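Local coordinates for glucose-6-phosphate 1-dehydrogenase (Kluyveromyces lactis, PDB 7E6I), which probably catalyses the NADP-dependent oxidation of glucose 6-phosphate to 6-phosphogluconolactone, the rate-limiting first step of the oxidative pentose phosphate pathway, at residues Glu210-Val218 against Phe474-Phe482; Ala276-Ile287 against Val314-Asn325. All blocks are in the same frame, centred on the assembly; numbering follows the deposited sequence.

Interaction 1 (Glu210-Val218 against Phe474-Phe482); sequences ENIQSVQVV and FLADHGYTF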
loop_
_atom_site.group_PDB
_atom_site.type_symbol
_atom_site.label_atom_id
_atom_site.label_comp_id
_atom_site.label_asym_id
_atom_site.label_seq_id
_atom_site.Cartn_x
_atom_site.Cartn_y
_atom_site.Cartn_z
ATOM N N GLU A 210 -10.383 24.043 11.515
ATOM C CA GLU A 210 -11.012 24.665 12.673
ATOM C C GLU A 210 -10.983 23.752 13.893
ATOM O O GLU A 210 -11.120 24.240 15.014
ATOM C CB GLU A 210 -12.461 25.073 12.346
ATOM C CG GLU A 210 -12.583 26.304 11.414
ATOM C CD GLU A 210 -12.306 25.981 9.934
ATOM O OE1 GLU A 210 -12.534 24.828 9.514
ATOM O OE2 GLU A 210 -11.853 26.881 9.189
ATOM N N ASN A 211 -10.792 22.443 13.711
ATOM C CA ASN A 211 -10.893 21.515 14.822
ATOM C C ASN A 211 -9.726 20.554 14.944
ATOM O O ASN A 211 -9.651 19.844 15.955
ATOM C CB ASN A 211 -12.193 20.699 14.719
ATOM C CG ASN A 211 -13.438 21.563 14.855
ATOM O OD1 ASN A 211 -13.860 21.900 15.963
ATOM N ND2 ASN A 211 -14.029 21.923 13.728
ATOM N N ILE A 212 -8.824 20.492 13.965
ATOM C CA ILE A 212 -7.719 19.546 13.991
ATOM C C ILE A 212 -6.416 20.314 14.212
ATOM O O ILE A 212 -6.084 21.242 13.465
ATOM C CB ILE A 212 -7.681 18.687 12.717
ATOM C CG1 ILE A 212 -8.812 17.665 12.784
ATOM C CG2 ILE A 212 -6.293 17.998 12.540
ATOM C CD1 ILE A 212 -8.977 16.818 11.515
ATOM N N GLN A 213 -5.700 19.919 15.262
ATOM C CA GLN A 213 -4.404 20.468 15.659
ATOM C C GLN A 213 -3.244 19.795 14.937
ATOM O O GLN A 213 -2.208 20.427 14.694
ATOM C CB GLN A 213 -4.206 20.231 17.155
ATOM C CG GLN A 213 -3.822 21.395 17.935
ATOM C CD GLN A 213 -3.861 21.113 19.415
ATOM O OE1 GLN A 213 -4.701 21.654 20.111
ATOM N NE2 GLN A 213 -2.945 20.276 19.909
ATOM N N SER A 214 -3.386 18.508 14.628
ATOM C CA SER A 214 -2.252 17.669 14.275
ATOM C C SER A 214 -2.743 16.398 13.605
ATOM O O SER A 214 -3.625 15.710 14.136
ATOM C CB SER A 214 -1.450 17.333 15.528
ATOM O OG SER A 214 -0.544 16.292 15.275
ATOM N N VAL A 215 -2.142 16.077 12.464
ATOM C CA VAL A 215 -2.358 14.823 11.761
ATOM C C VAL A 215 -1.030 14.087 11.684
ATOM O O VAL A 215 -0.014 14.677 11.308
ATOM C CB VAL A 215 -2.913 15.075 10.355
ATOM C CG1 VAL A 215 -3.071 13.760 9.604
ATOM C CG2 VAL A 215 -4.218 15.861 10.455
ATOM N N GLN A 216 -1.047 12.793 12.003
ATOM C CA GLN A 216 0.138 11.938 11.977
ATOM C C GLN A 216 -0.192 10.620 11.290
ATOM O O GLN A 216 -1.200 9.985 11.626
ATOM C CB GLN A 216 0.626 11.633 13.391
ATOM C CG GLN A 216 1.389 12.741 14.089
ATOM C CD GLN A 216 1.909 12.279 15.441
ATOM O OE1 GLN A 216 2.951 11.617 15.518
ATOM N NE2 GLN A 216 1.184 12.607 16.511
ATOM N N VAL A 217 0.652 10.207 10.345
ATOM C CA VAL A 217 0.648 8.844 9.809
ATOM C C VAL A 217 1.953 8.184 10.240
ATOM O O VAL A 217 3.028 8.735 10.006
ATOM C CB VAL A 217 0.505 8.824 8.274
ATOM C CG1 VAL A 217 0.397 7.404 7.786
ATOM C CG2 VAL A 217 -0.708 9.617 7.838
ATOM N N VAL A 218 1.863 7.016 10.871
ATOM C CA VAL A 218 2.973 6.448 11.628
ATOM C C VAL A 218 3.233 5.021 11.161
ATOM O O VAL A 218 2.303 4.205 11.095
ATOM C CB VAL A 218 2.690 6.462 13.136
ATOM C CG1 VAL A 218 3.829 5.798 13.870
ATOM C CG2 VAL A 218 2.485 7.909 13.629
ATOM N N PHE A 474 10.142 17.253 17.628
ATOM C CA PHE A 474 9.609 17.458 16.283
ATOM C C PHE A 474 8.079 17.424 16.285
ATOM O O PHE A 474 7.427 18.270 15.655
ATOM C CB PHE A 474 10.195 16.391 15.347
ATOM C CG PHE A 474 9.917 16.614 13.872
ATOM C CD1 PHE A 474 10.774 17.382 13.092
ATOM C CD2 PHE A 474 8.825 16.006 13.252
ATOM C CE1 PHE A 474 10.530 17.572 11.732
ATOM C CE2 PHE A 474 8.578 16.190 11.892
ATOM C CZ PHE A 474 9.433 16.972 11.134
ATOM N N LEU A 475 7.486 16.464 17.002
ATOM C CA LEU A 475 6.029 16.370 17.028
ATOM C C LEU A 475 5.415 17.580 17.725
ATOM O O LEU A 475 4.459 18.178 17.226
ATOM C CB LEU A 475 5.595 15.069 17.698
ATOM C CG LEU A 475 6.080 13.819 16.944
ATOM C CD1 LEU A 475 5.565 12.512 17.563
ATOM C CD2 LEU A 475 5.717 13.903 15.472
ATOM N N ALA A 476 5.968 17.973 18.872
ATOM C CA ALA A 476 5.447 19.142 19.567
ATOM C C ALA A 476 5.633 20.408 18.749
ATOM O O ALA A 476 4.851 21.348 18.886
ATOM C CB ALA A 476 6.105 19.271 20.940
ATOM N N ASP A 477 6.632 20.437 17.884
ATOM C CA ASP A 477 6.795 21.523 16.931
ATOM C C ASP A 477 5.766 21.483 15.815
ATOM O O ASP A 477 5.640 22.461 15.073
ATOM C CB ASP A 477 8.183 21.434 16.309
ATOM C CG ASP A 477 8.918 22.727 16.346
ATOM O OD1 ASP A 477 8.320 23.771 15.987
ATOM O OD2 ASP A 477 10.107 22.681 16.726
ATOM N N HIS A 478 5.062 20.371 15.643
ATOM C CA HIS A 478 4.062 20.239 14.590
ATOM C C HIS A 478 2.665 20.097 15.175
ATOM O O HIS A 478 1.820 19.363 14.658
ATOM C CB HIS A 478 4.395 19.069 13.676
ATOM C CG HIS A 478 5.585 19.326 12.818
ATOM N ND1 HIS A 478 6.868 19.335 13.323
ATOM C CD2 HIS A 478 5.690 19.640 11.507
ATOM C CE1 HIS A 478 7.717 19.613 12.349
ATOM N NE2 HIS A 478 7.024 19.816 11.239
ATOM N N GLY A 479 2.424 20.800 16.274
ATOM C CA GLY A 479 1.083 20.963 16.784
ATOM C C GLY A 479 0.592 19.864 17.685
ATOM O O GLY A 479 -0.562 19.924 18.126
ATOM N N TYR A 480 1.412 18.866 17.985
ATOM C CA TYR A 480 0.967 17.829 18.902
ATOM C C TYR A 480 1.175 18.263 20.351
ATOM O O TYR A 480 2.274 18.655 20.754
ATOM C CB TYR A 480 1.679 16.512 18.640
ATOM C CG TYR A 480 1.012 15.398 19.390
ATOM C CD1 TYR A 480 -0.139 14.792 18.887
ATOM C CD2 TYR A 480 1.491 14.977 20.621
ATOM C CE1 TYR A 480 -0.772 13.782 19.571
ATOM C CE2 TYR A 480 0.863 13.962 21.314
ATOM C CZ TYR A 480 -0.272 13.369 20.779
ATOM O OH TYR A 480 -0.912 12.363 21.456
ATOM N N THR A 481 0.115 18.181 21.135
ATOM C CA THR A 481 0.132 18.569 22.537
ATOM C C THR A 481 0.234 17.289 23.355
ATOM O O THR A 481 -0.649 16.428 23.285
ATOM C CB THR A 481 -1.127 19.369 22.871
ATOM O OG1 THR A 481 -0.974 20.695 22.360
ATOM C CG2 THR A 481 -1.376 19.430 24.382
ATOM N N PHE A 482 1.328 17.136 24.091
ATOM C CA PHE A 482 1.477 15.937 24.897
ATOM C C PHE A 482 0.721 16.129 26.199
ATOM O O PHE A 482 0.498 17.257 26.642
ATOM C CB PHE A 482 2.955 15.619 25.156
ATOM C CG PHE A 482 3.687 15.117 23.934
ATOM C CD1 PHE A 482 3.650 13.765 23.592
ATOM C CD2 PHE A 482 4.407 15.981 23.135
ATOM C CE1 PHE A 482 4.296 13.297 22.455
ATOM C CE2 PHE A 482 5.061 15.522 21.998
ATOM C CZ PHE A 482 5.002 14.169 21.658
HETATM O O HOH W 1 -3.415 22.514 22.929
HETATM O O HOH W 2 1.369 16.895 12.932
#
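The Tyr-480 ring has Ser-214 OG at its edge, near its plane and 3.9 Å from CD1, while the amide of Gln-216 approaches obliquely, its NE2 3.5 Å from the same CD1 and its plane turned 72° from the ring; Tyr-480 CD2 in turn stands over one face of the Phe-482 ring. CG of Tyr-480 lies anti to the backbone N (chi1 -168°), which sets the CD1 side of the ring beside Gln-216 NE2; the phenol OH goes on to bond Glu-367. Close by, His-478 CE1 stands over the centre of one face of Phe-474, and ND1 of the same imidazole donates to Phe-474 O at 2.6 Å, fixing the ring's rotation. Gln-216 OE1 lies 3.4 Å from Leu-475 CD1, but its hydrogen bond is to Arg-336.

At the classic bulge of Gln-213 and Ser-214 opposite Gln-351, the extended Gln-213 side chain reaches the tail of the chain. Its NE2 donates to Gly-479 O at 3.0 Å, nearly in line with the carbonyl, and weakly to Thr-481 OG1; one water joins OE1 to that hydroxyl, and another links Ser-214 OG to His-478 O. Gly-479 ends a type I turn with positive phi, where a beta carbon would strike Gln-213 O.

The Gln-213 amide and two waters, not backbone pairing, thus join helix 471-476 and the following turn to strand 212-220, beside Arg-336 and Arg-349, which by similarity bind the second NADP.

Interaction 2 (Ala276-Ile287 against Val314-Asn325); sequences AFSPIDHDDILI and VTFAAIGFKIAN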
loop_
_atom_site.group_PDB
_atom_site.type_symbol
_atom_site.label_atom_id
_atom_site.label_comp_id
_atom_site.label_asym_id
_atom_site.label_seq_id
_atom_site.Cartn_x
_atom_site.Cartn_y
_atom_site.Cartn_z
ATOM N N ALA A 276 -2.506 20.131 -3.960
ATOM C CA ALA A 276 -2.551 21.228 -3.005
ATOM C C ALA A 276 -1.437 21.165 -1.974
ATOM O O ALA A 276 -1.277 22.114 -1.197
ATOM C CB ALA A 276 -3.902 21.252 -2.284
ATOM N N PHE A 277 -0.678 20.076 -1.935
ATOM C CA PHE A 277 0.452 19.986 -1.025
ATOM C C PHE A 277 1.460 21.081 -1.348
ATOM O O PHE A 277 1.830 21.273 -2.510
ATOM C CB PHE A 277 1.123 18.615 -1.157
ATOM C CG PHE A 277 0.519 17.545 -0.301
ATOM C CD1 PHE A 277 -0.769 17.079 -0.546
ATOM C CD2 PHE A 277 1.251 16.971 0.730
ATOM C CE1 PHE A 277 -1.309 16.086 0.223
ATOM C CE2 PHE A 277 0.708 15.975 1.513
ATOM C CZ PHE A 277 -0.569 15.532 1.258
ATOM N N SER A 278 1.919 21.794 -0.328
ATOM C CA SER A 278 3.031 22.696 -0.547
ATOM C C SER A 278 4.291 21.870 -0.787
ATOM O O SER A 278 4.329 20.691 -0.436
ATOM C CB SER A 278 3.211 23.604 0.661
ATOM O OG SER A 278 2.153 24.563 0.700
ATOM N N PRO A 279 5.328 22.449 -1.394
ATOM C CA PRO A 279 6.597 21.718 -1.504
ATOM C C PRO A 279 7.155 21.404 -0.125
ATOM O O PRO A 279 7.017 22.193 0.814
ATOM C CB PRO A 279 7.510 22.687 -2.262
ATOM C CG PRO A 279 6.600 23.655 -2.937
ATOM C CD PRO A 279 5.390 23.765 -2.054
ATOM N N ILE A 280 7.793 20.238 -0.008
ATOM C CA ILE A 280 8.400 19.857 1.258
ATOM C C ILE A 280 9.516 20.829 1.605
ATOM O O ILE A 280 10.406 21.111 0.788
ATOM C CB ILE A 280 8.924 18.417 1.175
ATOM C CG1 ILE A 280 7.785 17.463 0.798
ATOM C CG2 ILE A 280 9.628 18.023 2.471
ATOM C CD1 ILE A 280 8.242 16.109 0.386
ATOM N N ASP A 281 9.466 21.354 2.820
ATOM C CA ASP A 281 10.567 22.118 3.386
ATOM C C ASP A 281 11.679 21.137 3.767
ATOM O O ASP A 281 11.495 20.302 4.661
ATOM C CB ASP A 281 10.039 22.916 4.573
ATOM C CG ASP A 281 11.125 23.646 5.348
ATOM O OD1 ASP A 281 12.286 23.725 4.881
ATOM O OD2 ASP A 281 10.790 24.181 6.431
ATOM N N HIS A 282 12.839 21.223 3.086
ATOM C CA HIS A 282 13.922 20.268 3.335
ATOM C C HIS A 282 14.542 20.404 4.720
ATOM O O HIS A 282 15.302 19.517 5.131
ATOM C CB HIS A 282 15.020 20.406 2.280
ATOM C CG HIS A 282 14.536 20.192 0.881
ATOM N ND1 HIS A 282 15.289 20.513 -0.226
ATOM C CD2 HIS A 282 13.371 19.689 0.410
ATOM C CE1 HIS A 282 14.606 20.226 -1.321
ATOM N NE2 HIS A 282 13.444 19.715 -0.964
ATOM N N ASP A 283 14.247 21.487 5.437
ATOM C CA ASP A 283 14.675 21.620 6.817
ATOM C C ASP A 283 13.687 21.021 7.802
ATOM O O ASP A 283 14.085 20.665 8.914
ATOM C CB ASP A 283 14.888 23.092 7.175
ATOM C CG ASP A 283 16.232 23.619 6.701
ATOM O OD1 ASP A 283 17.273 22.975 6.991
ATOM O OD2 ASP A 283 16.240 24.679 6.038
ATOM N N ASP A 284 12.414 20.899 7.430
ATOM C CA ASP A 284 11.396 20.404 8.351
ATOM C C ASP A 284 11.375 18.875 8.346
ATOM O O ASP A 284 10.377 18.234 8.024
ATOM C CB ASP A 284 10.032 20.976 7.993
ATOM C CG ASP A 284 9.004 20.670 9.042
ATOM O OD1 ASP A 284 9.434 20.443 10.196
ATOM O OD2 ASP A 284 7.795 20.639 8.721
ATOM N N ILE A 285 12.499 18.301 8.762
ATOM C CA ILE A 285 12.807 16.893 8.540
ATOM C C ILE A 285 13.603 16.338 9.716
ATOM O O ILE A 285 14.353 17.057 10.378
ATOM C CB ILE A 285 13.578 16.755 7.214
ATOM C CG1 ILE A 285 12.697 16.073 6.198
ATOM C CG2 ILE A 285 14.957 16.096 7.368
ATOM C CD1 ILE A 285 12.143 17.062 5.231
ATOM N N LEU A 286 13.411 15.053 9.992
ATOM C CA LEU A 286 14.141 14.352 11.046
ATOM C C LEU A 286 14.571 13.013 10.472
ATOM O O LEU A 286 13.732 12.163 10.174
ATOM C CB LEU A 286 13.286 14.163 12.292
ATOM C CG LEU A 286 13.981 14.130 13.652
ATOM C CD1 LEU A 286 13.607 12.876 14.438
ATOM C CD2 LEU A 286 15.484 14.230 13.502
ATOM N N ILE A 287 15.871 12.827 10.320
ATOM C CA ILE A 287 16.448 11.773 9.499
ATOM C C ILE A 287 17.386 10.948 10.371
ATOM O O ILE A 287 18.184 11.508 11.131
ATOM C CB ILE A 287 17.146 12.406 8.278
ATOM C CG1 ILE A 287 16.446 11.964 7.004
ATOM C CG2 ILE A 287 18.634 12.276 8.259
ATOM C CD1 ILE A 287 15.050 12.488 6.986
ATOM N N VAL A 314 19.031 6.547 4.907
ATOM C CA VAL A 314 18.040 6.876 5.926
ATOM C C VAL A 314 17.167 5.651 6.183
ATOM O O VAL A 314 16.472 5.178 5.277
ATOM C CB VAL A 314 17.186 8.073 5.484
ATOM C CG1 VAL A 314 16.147 8.366 6.500
ATOM C CG2 VAL A 314 18.051 9.303 5.276
ATOM N N THR A 315 17.172 5.152 7.420
ATOM C CA THR A 315 16.263 4.075 7.810
ATOM C C THR A 315 15.119 4.564 8.695
ATOM O O THR A 315 14.202 3.788 9.000
ATOM C CB THR A 315 17.040 2.939 8.508
ATOM O OG1 THR A 315 17.560 3.399 9.759
ATOM C CG2 THR A 315 18.205 2.480 7.644
ATOM N N PHE A 316 15.149 5.830 9.113
ATOM C CA PHE A 316 14.044 6.469 9.808
ATOM C C PHE A 316 13.921 7.881 9.278
ATOM O O PHE A 316 14.924 8.595 9.211
ATOM C CB PHE A 316 14.259 6.524 11.329
ATOM C CG PHE A 316 13.210 7.328 12.054
ATOM C CD1 PHE A 316 13.237 8.714 12.052
ATOM C CD2 PHE A 316 12.188 6.694 12.721
ATOM C CE1 PHE A 316 12.268 9.435 12.678
ATOM C CE2 PHE A 316 11.221 7.418 13.353
ATOM C CZ PHE A 316 11.262 8.797 13.330
ATOM N N ALA A 317 12.695 8.308 8.980
ATOM C CA ALA A 317 12.440 9.686 8.574
ATOM C C ALA A 317 11.119 10.174 9.146
ATOM O O ALA A 317 10.113 9.460 9.118
ATOM C CB ALA A 317 12.413 9.831 7.043
ATOM N N ALA A 318 11.124 11.410 9.639
ATOM C CA ALA A 318 9.911 12.147 9.956
ATOM C C ALA A 318 9.909 13.386 9.077
ATOM O O ALA A 318 10.933 14.067 8.975
ATOM C CB ALA A 318 9.847 12.511 11.440
ATOM N N ILE A 319 8.788 13.649 8.402
ATOM C CA ILE A 319 8.696 14.740 7.435
ATOM C C ILE A 319 7.444 15.552 7.722
ATOM O O ILE A 319 6.363 14.984 7.915
ATOM C CB ILE A 319 8.655 14.232 5.983
ATOM C CG1 ILE A 319 9.854 13.330 5.667
ATOM C CG2 ILE A 319 8.577 15.406 5.020
ATOM C CD1 ILE A 319 9.677 12.516 4.356
ATOM N N GLY A 320 7.580 16.875 7.720
ATOM C CA GLY A 320 6.434 17.755 7.886
ATOM C C GLY A 320 5.837 18.101 6.534
ATOM O O GLY A 320 6.551 18.283 5.549
ATOM N N PHE A 321 4.517 18.187 6.498
ATOM C CA PHE A 321 3.792 18.501 5.279
ATOM C C PHE A 321 2.791 19.605 5.558
ATOM O O PHE A 321 2.309 19.760 6.685
ATOM C CB PHE A 321 3.044 17.281 4.737
ATOM C CG PHE A 321 3.940 16.219 4.184
ATOM C CD1 PHE A 321 4.284 16.223 2.844
ATOM C CD2 PHE A 321 4.430 15.212 5.002
ATOM C CE1 PHE A 321 5.105 15.241 2.324
ATOM C CE2 PHE A 321 5.256 14.229 4.494
ATOM C CZ PHE A 321 5.589 14.244 3.140
ATOM N N LYS A 322 2.470 20.360 4.515
ATOM C CA LYS A 322 1.437 21.378 4.591
ATOM C C LYS A 322 0.602 21.290 3.327
ATOM O O LYS A 322 1.139 21.140 2.224
ATOM C CB LYS A 322 2.023 22.781 4.723
ATOM C CG LYS A 322 2.667 23.072 6.085
ATOM C CD LYS A 322 1.600 23.364 7.187
ATOM C CE LYS A 322 2.252 23.696 8.559
ATOM N NZ LYS A 322 2.048 25.131 8.965
ATOM N N ILE A 323 -0.707 21.387 3.490
ATOM C CA ILE A 323 -1.630 21.363 2.369
ATOM C C ILE A 323 -2.296 22.725 2.291
ATOM O O ILE A 323 -2.935 23.170 3.253
ATOM C CB ILE A 323 -2.661 20.248 2.516
ATOM C CG1 ILE A 323 -1.959 18.906 2.700
ATOM C CG2 ILE A 323 -3.618 20.283 1.337
ATOM C CD1 ILE A 323 -2.925 17.749 2.836
ATOM N N ALA A 324 -2.150 23.388 1.148
ATOM C CA ALA A 324 -2.617 24.762 1.006
ATOM C C ALA A 324 -4.005 24.777 0.364
ATOM O O ALA A 324 -4.179 25.084 -0.811
ATOM C CB ALA A 324 -1.613 25.571 0.194
ATOM N N ASN A 325 -5.011 24.413 1.151
ATOM C CA ASN A 325 -6.377 24.613 0.706
ATOM C C ASN A 325 -7.223 25.005 1.900
ATOM O O ASN A 325 -6.727 25.141 3.023
ATOM C CB ASN A 325 -6.943 23.391 -0.044
ATOM C CG ASN A 325 -7.134 22.159 0.829
ATOM O OD1 ASN A 325 -7.157 22.227 2.068
ATOM N ND2 ASN A 325 -7.288 21.003 0.165
HETATM O O HOH W 3 4.427 19.951 2.138
HETATM O O HOH W 4 6.818 20.828 4.578
#
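Ser-278 N gives its proton to Lys-322 O over 2.7 Å, and Ala-324 N returns one to Ala-276 O at 2.8 Å, so the two segments bridge around Phe-277 and Ile-323. With CG1 beside its backbone N (chi1 -55°), Ile-323 lays that atom over the centre of the Phe-277 ring, 3.8 Å from the centroid, a CH-pi contact. The edge of that ring receives Phe-321 CD1, with the two ring planes 77° apart. Without the ring, as with an alanine here, Ile-323 and Phe-321 would probably lose their shared partner and a gap open toward Leu-250 and Leu-442.

Farther along, strands 285-291 and 316-321 run antiparallel in the mixed sheet of the C-terminal domain. Leu-286 and Ala-318 form a hydrogen-bonded pair, their CB atoms 3.9 Å apart, flanked by the non-hydrogen-bonded pairs Ile-285 with Ile-319 and Ile-287 with Ala-317. Between bridge and ladder the backbone of residues 279-283 leaves the other segment through an Asx turn at Asp-281, and water 4 spans the split from Asp-281 N to Gly-320 O. The segments rejoin where Gly-320 N donates to Asp-284 O; Asp-284 OD2, whose polar partner is His-478, comes within 3.3 Å of Gly-320 CA, leaving no room for a beta carbon.

In the fold
After the parallel sheet of the N-terminal NAD-binding domain, the chain lays down strand 212-220, the first of the mixed sheet; its partner in interaction 1 arrives only some 255 residues later. Within that span, residues 276-287 and 314-325 meet in interaction 2, closing a loop of 26 residues between neighbouring antiparallel strands. The smaller loop therefore sits wholly inside the larger one, and the two do not cross. Strand 333-338 lies between strands 316-321 and 212-220 in the sheet. Helix 471-476 and the turn after it pass across it: His-478 of interaction 1 probably hydrogen-bonds Asp-284 of interaction 2, NE2 to OD2 2.8 Å, and the Phe-474 ring packs against Asp-284 and Gly-320.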